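PDB 7C2A: SGNH-hydrolase family esterase from Altererythrobacter indicus, which is an esterase of the SGNH-hydrolase family that probably hydrolyses ester bonds in lipids or related substrates, perhaps lysophospholipids. Local coordinates for residues A[14-19]-A[147-152]. Residues are numbered along the deposited sequence; the frame is centred on the assembly and turned at random.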
# COMPACT_ATOMS: atom_id res chain seq x y z
N SER A 14 4.66 0.48 -2.34
CA SER A 14 5.34 1.76 -2.59
C SER A 14 5.03 2.81 -1.53
O SER A 14 5.81 3.76 -1.38
CB SER A 14 4.98 2.30 -3.97
OG SER A 14 3.58 2.44 -4.11
N LEU A 15 3.92 2.67 -0.80
CA LEU A 15 3.61 3.63 0.25
C LEU A 15 4.50 3.46 1.47
O LEU A 15 4.63 4.39 2.27
CB LEU A 15 2.14 3.52 0.65
CG LEU A 15 1.11 3.74 -0.45
CD1 LEU A 15 -0.30 3.59 0.11
CD2 LEU A 15 1.27 5.13 -1.07
N PHE A 16 5.08 2.28 1.66
CA PHE A 16 6.11 2.09 2.68
C PHE A 16 7.51 2.21 2.11
O PHE A 16 8.40 2.73 2.80
CB PHE A 16 5.95 0.72 3.36
CG PHE A 16 4.86 0.67 4.41
CD1 PHE A 16 4.05 1.76 4.67
CD2 PHE A 16 4.66 -0.49 5.13
CE1 PHE A 16 3.06 1.68 5.65
CE2 PHE A 16 3.68 -0.58 6.09
CZ PHE A 16 2.89 0.51 6.37
N ALA A 17 7.74 1.78 0.87
CA ALA A 17 9.08 1.86 0.28
C ALA A 17 9.55 3.30 0.11
O ALA A 17 10.76 3.56 0.08
CB ALA A 17 9.11 1.15 -1.07
N GLY A 18 8.62 4.25 -0.02
CA GLY A 18 8.99 5.64 -0.22
C GLY A 18 9.24 6.00 -1.67
O GLY A 18 10.15 6.78 -1.98
N TYR A 19 8.43 5.45 -2.57
CA TYR A 19 8.62 5.68 -4.00
C TYR A 19 8.57 7.17 -4.31
O TYR A 19 7.64 7.88 -3.90
CB TYR A 19 7.54 4.94 -4.79
CG TYR A 19 7.49 5.35 -6.24
CD1 TYR A 19 8.36 4.81 -7.17
CD2 TYR A 19 6.58 6.30 -6.68
CE1 TYR A 19 8.33 5.19 -8.49
CE2 TYR A 19 6.54 6.69 -8.00
CZ TYR A 19 7.41 6.13 -8.90
OH TYR A 19 7.37 6.52 -10.22
N PRO A 147 -8.70 2.48 9.45
CA PRO A 147 -9.70 2.22 8.41
C PRO A 147 -9.31 2.76 7.04
O PRO A 147 -9.56 2.10 6.03
CB PRO A 147 -10.97 2.88 8.95
CG PRO A 147 -10.78 2.86 10.44
CD PRO A 147 -9.31 3.09 10.65
N PHE A 148 -8.68 3.93 6.99
CA PHE A 148 -8.37 4.58 5.71
C PHE A 148 -6.97 5.18 5.85
O PHE A 148 -6.81 6.33 6.28
CB PHE A 148 -9.44 5.62 5.38
CG PHE A 148 -9.29 6.29 4.03
CD1 PHE A 148 -8.36 5.89 3.10
CD2 PHE A 148 -10.11 7.36 3.72
CE1 PHE A 148 -8.26 6.55 1.87
CE2 PHE A 148 -10.01 8.01 2.50
CZ PHE A 148 -9.08 7.62 1.58
N PHE A 149 -5.95 4.40 5.48
CA PHE A 149 -4.58 4.82 5.69
C PHE A 149 -4.28 6.16 5.02
O PHE A 149 -3.60 7.01 5.60
CB PHE A 149 -3.64 3.73 5.17
CG PHE A 149 -2.19 4.08 5.25
CD1 PHE A 149 -1.64 4.52 6.45
CD2 PHE A 149 -1.37 3.97 4.15
CE1 PHE A 149 -0.30 4.85 6.53
CE2 PHE A 149 -0.03 4.30 4.23
CZ PHE A 149 0.50 4.74 5.43
N LEU A 150 -4.77 6.37 3.80
CA LEU A 150 -4.47 7.59 3.06
C LEU A 150 -5.45 8.73 3.31
O LEU A 150 -5.45 9.71 2.57
CB LEU A 150 -4.39 7.30 1.56
CG LEU A 150 -3.21 6.43 1.12
CD1 LEU A 150 -3.27 6.18 -0.37
CD2 LEU A 150 -1.88 7.06 1.52
N GLU A 151 -6.29 8.61 4.34
CA GLU A 151 -7.31 9.63 4.59
C GLU A 151 -6.71 11.03 4.69
O GLU A 151 -7.28 12.00 4.17
CB GLU A 151 -8.06 9.29 5.87
CG GLU A 151 -9.21 10.23 6.17
CD GLU A 151 -10.04 9.74 7.35
OE1 GLU A 151 -9.44 9.33 8.36
OE2 GLU A 151 -11.29 9.77 7.25
N ALA A 152 -5.55 11.16 5.34
CA ALA A 152 -5.02 12.50 5.59
C ALA A 152 -4.54 13.20 4.33
O ALA A 152 -4.34 14.42 4.37
CB ALA A 152 -3.92 12.44 6.64
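At the rim of the Phe149 ring, near its plane, sits Leu15 CD1, while Phe16 CE1 comes obliquely to Phe149 CZ at 4.0 Å; seen from the Phe16 ring, that CZ lies at the edge, near the plane. The setting is the SGNH-hydrolase alpha/beta fold: Ser14 and Leu15 close the Gly-Asp-Ser-Leu sequence that begins at the end of strand 6-12, and helix 14-17 meets the loop after strand 144-146, an outermost strand of the parallel sheet. Tyr27 packs against both phenyls, almost parallel to Phe16 (about 5°) and edge-to-face with Phe149. One face of the Phe148 ring carries Glu151 N, 3.6 Å above its centre, and Leu150 C, offset toward the rim. The contact illustrates how a short helix and a loop, following different strands, are joined by apolar side chains alone, for no hydrogen bond crosses between 14-19 and 147-152. A type I turn from Phe148 to Glu151 presents Phe149 and Leu150 at its central positions. With CG anti to its own nitrogen (chi1 176°), Phe149 carries its ring out until CD2 and CE2 reach Leu15 CD1. Leu15 and Leu150 meet tip to tip, Leu15 CD1 lying 4.0 Å from Leu150 CD1 and 4.1 Å from Leu150 CD2.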